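Side-chain contacts in 3-hydroxyacyl-CoA dehydrogenase (Burkholderia thailandensis, PDB 4XGN), which probably catalyses the NAD-dependent oxidation of 3-hydroxyacyl-CoA to 3-ketoacyl-CoA, as a member of the short-chain dehydrogenase family with a Rossmann fold: residues 23-28 / 194-199; 93-98 / 201-206. All coordinates share one frame; numbering follows the deposited sequence.

Contact 1 of 2, residues 23-28 / 194-199; sequences SGLGAG and IAPGIF. With NAD (nicotinamide-adenine-dinucleotide), chain I.
Leu25 divides its two methyls between Phe199 and Pro196. CD2 meets the Phe199 ring at CD2, 3.8 Å away, the two side chains crossing at about a right angle, while CD1 lies 4.1 Å from Pro196 CG. With no hydrogen bond between the segments, this direct contact is purely apolar, and NAD supplies the polar link. CG of Leu25 stands anti to the carbonyl carbon (chi1 -54°), which carries the branch toward the nicotinamide ribose, where CD1 approaches NAD O4D. Pro196 lays its ring carbons against the nicotinamide, CB being 3.5 Å from NAD C5N.

The backbone N and O of the single residue Phe199 hold both ends of the carboxamide: Phe199 N donates to NAD O7N over 2.8 Å at 165°, and NAD N7N returns a longer, more bent bond to Phe199 O (3.3 Å, 140°). This pair fixes the rotation of the amide. At the pyrophosphate, Leu25 N gives a 2.7 Å bond to NAD O2N, and Ser23 OG, held anti to its own backbone nitrogen, donates to NAD O2A at 2.6 Å. Ser23 and Leu25, with Gly24 at positive phi between them, belong to the glycine-rich dinucleotide-binding turn of the Rossmann fold. The N-terminal part of helix 24-35 lies near the phosphates and would probably favour their negative charge.

Further out, Leu25 also touches Thr201, and Phe199 packs on Leu251 and on Met243 of the second subunit. The contact thus joins the N-terminal part of helix 24-35 to the end of strand 189-196, which lies in the parallel sheet between strands 146-151 and 248-251.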
loop_
_atom_site.group_PDB
_atom_site.type_symbol
_atom_site.label_atom_id
_atom_site.label_comp_id
_atom_site.label_asym_id
_atom_site.label_seq_id
_atom_site.Cartn_x
_atom_site.Cartn_y
_atom_site.Cartn_z
ATOM N N SER A 23 26.011 6.179 15.753
ATOM C CA SER A 23 25.232 7.433 15.884
ATOM C C SER A 23 23.746 7.138 15.846
ATOM O O SER A 23 23.334 6.048 15.422
ATOM C CB SER A 23 25.604 8.339 14.705
ATOM O OG SER A 23 24.945 9.592 14.619
ATOM N N GLY A 24 22.966 8.112 16.309
ATOM C CA GLY A 24 21.543 8.204 16.023
ATOM C C GLY A 24 20.782 6.924 16.341
ATOM O O GLY A 24 20.845 6.379 17.479
ATOM N N LEU A 25 20.016 6.451 15.351
ATOM C CA LEU A 25 19.187 5.286 15.587
ATOM C C LEU A 25 19.968 4.002 15.867
ATOM O O LEU A 25 19.570 3.221 16.733
ATOM C CB LEU A 25 18.189 5.094 14.430
ATOM C CG LEU A 25 17.320 6.255 14.063
ATOM C CD1 LEU A 25 16.282 5.873 12.977
ATOM C CD2 LEU A 25 16.618 6.866 15.283
ATOM N N GLY A 26 21.082 3.802 15.178
ATOM C CA GLY A 26 21.934 2.659 15.400
ATOM C C GLY A 26 22.491 2.648 16.822
ATOM O O GLY A 26 22.444 1.611 17.494
ATOM N N ALA A 27 22.937 3.816 17.286
ATOM C CA ALA A 27 23.504 4.003 18.630
ATOM C C ALA A 27 22.426 3.740 19.689
ATOM O O ALA A 27 22.642 3.013 20.668
ATOM C CB ALA A 27 24.090 5.384 18.816
ATOM N N GLY A 28 21.223 4.294 19.485
ATOM C CA GLY A 28 20.138 4.096 20.431
ATOM C C GLY A 28 19.743 2.633 20.527
ATOM O O GLY A 28 19.476 2.114 21.627
ATOM N N ILE A 194 11.535 -1.238 9.471
ATOM C CA ILE A 194 10.960 -0.089 10.165
ATOM C C ILE A 194 11.119 1.101 9.222
ATOM O O ILE A 194 12.197 1.296 8.670
ATOM C CB ILE A 194 11.653 0.186 11.517
ATOM C CG1 ILE A 194 11.459 -1.021 12.473
ATOM C CG2 ILE A 194 11.041 1.437 12.176
ATOM C CD1 ILE A 194 12.383 -1.023 13.702
ATOM N N ALA A 195 10.014 1.847 9.017
ATOM C CA ALA A 195 10.005 3.074 8.226
ATOM C C ALA A 195 9.797 4.240 9.180
ATOM O O ALA A 195 8.684 4.621 9.488
ATOM C CB ALA A 195 8.882 3.022 7.153
ATOM N N PRO A 196 10.881 4.840 9.684
ATOM C CA PRO A 196 10.701 5.971 10.590
ATOM C C PRO A 196 10.233 7.247 9.913
ATOM O O PRO A 196 10.492 7.469 8.714
ATOM C CB PRO A 196 12.107 6.164 11.222
ATOM C CG PRO A 196 12.895 4.949 10.814
ATOM C CD PRO A 196 12.300 4.436 9.565
ATOM N N GLY A 197 9.536 8.088 10.672
ATOM C CA GLY A 197 9.178 9.413 10.227
ATOM C C GLY A 197 10.310 10.419 10.403
ATOM O O GLY A 197 11.166 10.541 9.514
ATOM N N ILE A 198 10.288 11.180 11.496
ATOM C CA ILE A 198 11.340 12.164 11.719
ATOM C C ILE A 198 11.835 11.986 13.129
ATOM O O ILE A 198 11.044 12.103 14.076
ATOM C CB ILE A 198 10.895 13.624 11.509
ATOM C CG1 ILE A 198 10.002 13.766 10.274
ATOM C CG2 ILE A 198 12.141 14.513 11.395
ATOM C CD1 ILE A 198 9.146 14.992 10.371
ATOM N N PHE A 199 13.145 11.739 13.236
ATOM C CA PHE A 199 13.791 11.413 14.491
ATOM C C PHE A 199 14.923 12.356 14.786
ATOM O O PHE A 199 15.663 12.748 13.883
ATOM C CB PHE A 199 14.288 9.948 14.503
ATOM C CG PHE A 199 13.226 8.976 14.874
ATOM C CD1 PHE A 199 12.153 8.714 14.003
ATOM C CD2 PHE A 199 13.224 8.378 16.130
ATOM C CE1 PHE A 199 11.150 7.847 14.363
ATOM C CE2 PHE A 199 12.239 7.509 16.467
ATOM C CZ PHE A 199 11.191 7.245 15.617
HETATM P PA NAD I . 22.931 9.257 11.608
HETATM O O1A NAD I . 23.560 10.103 10.560
HETATM O O2A NAD I . 22.929 9.776 13.013
HETATM O O5B NAD I . 23.565 7.784 11.615
HETATM C C5B NAD I . 23.875 7.113 10.413
HETATM C C4B NAD I . 25.162 6.295 10.617
HETATM O O4B NAD I . 25.347 5.734 9.420
HETATM C C3B NAD I . 26.389 7.211 10.865
HETATM O O3B NAD I . 27.060 6.957 12.055
HETATM C C2B NAD I . 27.170 6.939 9.567
HETATM O O2B NAD I . 28.605 7.219 9.756
HETATM C C1B NAD I . 26.844 5.708 9.183
HETATM N N9A NAD I . 27.050 5.482 7.786
HETATM C C8A NAD I . 26.779 6.297 6.718
HETATM N N7A NAD I . 27.209 5.701 5.559
HETATM C C5A NAD I . 27.701 4.533 5.947
HETATM C C6A NAD I . 28.253 3.511 5.218
HETATM N N6A NAD I . 28.511 3.451 3.816
HETATM N N1A NAD I . 28.676 2.411 5.859
HETATM C C2A NAD I . 28.571 2.289 7.218
HETATM N N3A NAD I . 28.005 3.294 7.950
HETATM C C4A NAD I . 27.606 4.399 7.284
HETATM O O3 NAD I . 21.424 9.171 11.056
HETATM P PN NAD I . 20.234 8.261 11.697
HETATM O O1N NAD I . 19.082 9.193 11.880
HETATM O O2N NAD I . 20.611 7.471 12.940
HETATM O O5D NAD I . 19.893 7.245 10.483
HETATM C C5D NAD I . 19.714 5.845 10.686
HETATM C C4D NAD I . 18.853 5.224 9.653
HETATM O O4D NAD I . 17.605 5.742 9.853
HETATM C C3D NAD I . 19.268 5.622 8.214
HETATM O O3D NAD I . 19.088 4.595 7.340
HETATM C C2D NAD I . 18.268 6.786 7.965
HETATM O O2D NAD I . 18.125 7.064 6.498
HETATM C C1D NAD I . 17.145 6.354 8.501
HETATM N N1N NAD I . 16.110 7.318 8.856
HETATM C C2N NAD I . 16.334 8.402 9.672
HETATM C C3N NAD I . 15.326 9.303 9.992
HETATM C C7N NAD I . 15.543 10.523 10.835
HETATM O O7N NAD I . 14.685 11.373 10.869
HETATM N N7N NAD I . 16.720 10.661 11.618
HETATM C C4N NAD I . 14.035 9.065 9.472
HETATM C C5N NAD I . 13.801 7.963 8.689
HETATM C C6N NAD I . 14.825 7.091 8.387
#

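Contact 2 of 2, residues 93-98 / 201-206; sequences GIAPAA and TPMLLG. With NAD (nicotinamide-adenine-dinucleotide), chain I.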
loop_
_atom_site.group_PDB
_atom_site.type_symbol
_atom_site.label_atom_id
_atom_site.label_comp_id
_atom_site.label_asym_id
_atom_site.label_seq_id
_atom_site.Cartn_x
_atom_site.Cartn_y
_atom_site.Cartn_z
ATOM N N GLY A 93 22.984 4.803 6.684
ATOM C CA GLY A 93 22.265 5.481 5.626
ATOM C C GLY A 93 22.650 6.932 5.564
ATOM O O GLY A 93 23.209 7.462 6.533
ATOM N N ILE A 94 22.379 7.549 4.397
ATOM C CA ILE A 94 22.572 8.953 4.146
ATOM C C ILE A 94 21.284 9.470 3.481
ATOM O O ILE A 94 20.553 8.690 2.863
ATOM C CB ILE A 94 23.782 9.255 3.227
ATOM C CG1 ILE A 94 23.739 8.406 1.962
ATOM C CG2 ILE A 94 25.079 8.967 3.962
ATOM C CD1 ILE A 94 24.783 8.752 0.934
ATOM N N ALA A 95 21.021 10.776 3.648
ATOM C CA ALA A 95 19.785 11.398 3.124
ATOM C C ALA A 95 20.079 12.742 2.447
ATOM O O ALA A 95 19.629 13.785 2.892
ATOM C CB ALA A 95 18.761 11.562 4.218
ATOM N N PRO A 96 20.808 12.721 1.345
ATOM C CA PRO A 96 21.008 13.985 0.620
ATOM C C PRO A 96 19.720 14.447 -0.087
ATOM O O PRO A 96 18.730 13.730 -0.076
ATOM C CB PRO A 96 22.169 13.676 -0.343
ATOM C CG PRO A 96 22.204 12.198 -0.469
ATOM C CD PRO A 96 21.484 11.575 0.695
ATOM N N ALA A 97 19.688 15.702 -0.510
ATOM C CA ALA A 97 18.528 16.229 -1.191
ATOM C C ALA A 97 18.991 16.883 -2.497
ATOM O O ALA A 97 19.994 17.600 -2.533
ATOM C CB ALA A 97 17.836 17.254 -0.324
ATOM N N ALA A 98 18.208 16.679 -3.539
ATOM C CA ALA A 98 18.435 17.319 -4.822
ATOM C C ALA A 98 17.200 17.046 -5.668
ATOM O O ALA A 98 16.704 15.918 -5.684
ATOM C CB ALA A 98 19.648 16.737 -5.520
ATOM N N THR A 201 18.279 13.023 15.468
ATOM C CA THR A 201 19.597 12.450 15.349
ATOM C C THR A 201 20.518 13.416 14.607
ATOM O O THR A 201 20.047 14.339 13.976
ATOM C CB THR A 201 19.564 11.127 14.546
ATOM O OG1 THR A 201 19.320 11.410 13.150
ATOM C CG2 THR A 201 18.533 10.192 15.073
ATOM N N PRO A 202 21.819 13.118 14.549
ATOM C CA PRO A 202 22.676 13.922 13.678
ATOM C C PRO A 202 22.326 13.925 12.175
ATOM O O PRO A 202 22.825 14.786 11.449
ATOM C CB PRO A 202 24.073 13.323 13.919
ATOM C CG PRO A 202 23.976 12.668 15.271
ATOM C CD PRO A 202 22.590 12.144 15.339
ATOM N N MET A 203 21.458 13.032 11.695
ATOM C CA MET A 203 20.985 13.155 10.304
ATOM C C MET A 203 20.388 14.533 10.023
ATOM O O MET A 203 20.437 14.985 8.866
ATOM C CB MET A 203 19.982 12.067 9.936
ATOM C CG MET A 203 19.612 12.085 8.446
ATOM S SD MET A 203 18.918 10.551 7.896
ATOM C CE MET A 203 20.410 9.716 7.341
ATOM N N LEU A 204 19.813 15.175 11.046
ATOM C CA LEU A 204 19.212 16.505 10.919
ATOM C C LEU A 204 20.214 17.664 11.158
ATOM O O LEU A 204 19.794 18.812 11.183
ATOM C CB LEU A 204 18.029 16.673 11.880
ATOM C CG LEU A 204 16.987 15.548 11.875
ATOM C CD1 LEU A 204 15.820 15.942 12.765
ATOM C CD2 LEU A 204 16.501 15.162 10.498
ATOM N N LEU A 205 21.501 17.374 11.351
ATOM C CA LEU A 205 22.519 18.419 11.454
ATOM C C LEU A 205 22.446 19.275 10.173
ATOM O O LEU A 205 22.288 18.756 9.059
ATOM C CB LEU A 205 23.903 17.786 11.700
ATOM C CG LEU A 205 25.145 18.674 11.926
ATOM C CD1 LEU A 205 25.935 18.266 13.175
ATOM C CD2 LEU A 205 26.028 18.645 10.670
ATOM N N GLY A 206 22.452 20.592 10.338
ATOM C CA GLY A 206 22.224 21.496 9.193
ATOM C C GLY A 206 20.771 21.808 8.866
ATOM O O GLY A 206 20.511 22.559 7.930
HETATM P PA NAD I . 22.931 9.257 11.608
HETATM O O1A NAD I . 23.560 10.103 10.560
HETATM O O2A NAD I . 22.929 9.776 13.013
HETATM O O5B NAD I . 23.565 7.784 11.615
HETATM C C5B NAD I . 23.875 7.113 10.413
HETATM C C4B NAD I . 25.162 6.295 10.617
HETATM O O4B NAD I . 25.347 5.734 9.420
HETATM C C3B NAD I . 26.389 7.211 10.865
HETATM O O3B NAD I . 27.060 6.957 12.055
HETATM C C2B NAD I . 27.170 6.939 9.567
HETATM O O2B NAD I . 28.605 7.219 9.756
HETATM C C1B NAD I . 26.844 5.708 9.183
HETATM N N9A NAD I . 27.050 5.482 7.786
HETATM C C8A NAD I . 26.779 6.297 6.718
HETATM N N7A NAD I . 27.209 5.701 5.559
HETATM C C5A NAD I . 27.701 4.533 5.947
HETATM C C6A NAD I . 28.253 3.511 5.218
HETATM N N6A NAD I . 28.511 3.451 3.816
HETATM N N1A NAD I . 28.676 2.411 5.859
HETATM C C2A NAD I . 28.571 2.289 7.218
HETATM N N3A NAD I . 28.005 3.294 7.950
HETATM C C4A NAD I . 27.606 4.399 7.284
HETATM O O3 NAD I . 21.424 9.171 11.056
HETATM P PN NAD I . 20.234 8.261 11.697
HETATM O O1N NAD I . 19.082 9.193 11.880
HETATM O O2N NAD I . 20.611 7.471 12.940
HETATM O O5D NAD I . 19.893 7.245 10.483
HETATM C C5D NAD I . 19.714 5.845 10.686
HETATM C C4D NAD I . 18.853 5.224 9.653
HETATM O O4D NAD I . 17.605 5.742 9.853
HETATM C C3D NAD I . 19.268 5.622 8.214
HETATM O O3D NAD I . 19.088 4.595 7.340
HETATM C C2D NAD I . 18.268 6.786 7.965
HETATM O O2D NAD I . 18.125 7.064 6.498
HETATM C C1D NAD I . 17.145 6.354 8.501
HETATM N N1N NAD I . 16.110 7.318 8.856
HETATM C C2N NAD I . 16.334 8.402 9.672
HETATM C C3N NAD I . 15.326 9.303 9.992
HETATM C C7N NAD I . 15.543 10.523 10.835
HETATM O O7N NAD I . 14.685 11.373 10.869
HETATM N N7N NAD I . 16.720 10.661 11.618
HETATM C C4N NAD I . 14.035 9.065 9.472
HETATM C C5N NAD I . 13.801 7.963 8.689
HETATM C C6N NAD I . 14.825 7.091 8.387
#
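Gly93 and Ile94 run extended past the short 3-10 turn at 202-204, with Ala95 and Met203 closest in backbone at 7.5 Å between CA atoms. Together with NAD the two segments form part of the cofactor cleft of this Rossmann fold: 93-98 lies in the loop that follows strand 85-90. Segment 201-206 belongs to the loop between strand 189-196 and helix 209-216. Within the latter, an ST turn is evident, since Met203 N donates to Thr201 OG1 (3.1 Å, 143°), and Leu204 N bonds to Thr201 O.

Met203 bridges the gap between the segments. Its CG sits anti to the backbone nitrogen (chi1 -173°) and the chain continues extended before bending at chi3, -92°, which turns CE toward the 93-95 backbone. There CE lies 3.7 Å from Gly93 O and also packs on Ile94 CA. The sulfur touches the methyl of Ala95, with SD 3.8 Å from CB. Three atoms of Met203 also come near the cofactor: CB at NAD O3, SD at NAD C2N and CE at NAD O2D. On the other segment, Gly93 passes beside the nicotinamide ribose, its CA being 3.7 Å from NAD O3D, and Ile94 O accepts a hydrogen bond from Asn119 ND2 of helix 109-135.

Thr201 OG1 therefore has two roles: besides accepting from Met203 N, it donates to a phosphate oxygen, with 2.6 Å between OG1 and NAD O1N.

How the contacts relate
Contacts 1 and 2 alternate along the chain, in the order 23-28, 93-98, 194-199, 201-206, and their centres are 12 Å apart. The first segments follow strands 15-19 and 85-90, neighbours in the parallel sheet; the second segments lie at the end of strand 189-196 and just beyond it. All four therefore gather where sheet strands give way to loops, the usual cofactor site of a Rossmann fold. They also touch directly: Ser23 OG is 3.3 Å from Pro202 CG, and Leu25 CD2 packs on Thr201 CG2. Contact 1 is buried, contact 2 only partly so, and NAD runs through both, joining distant sequence into one pocket.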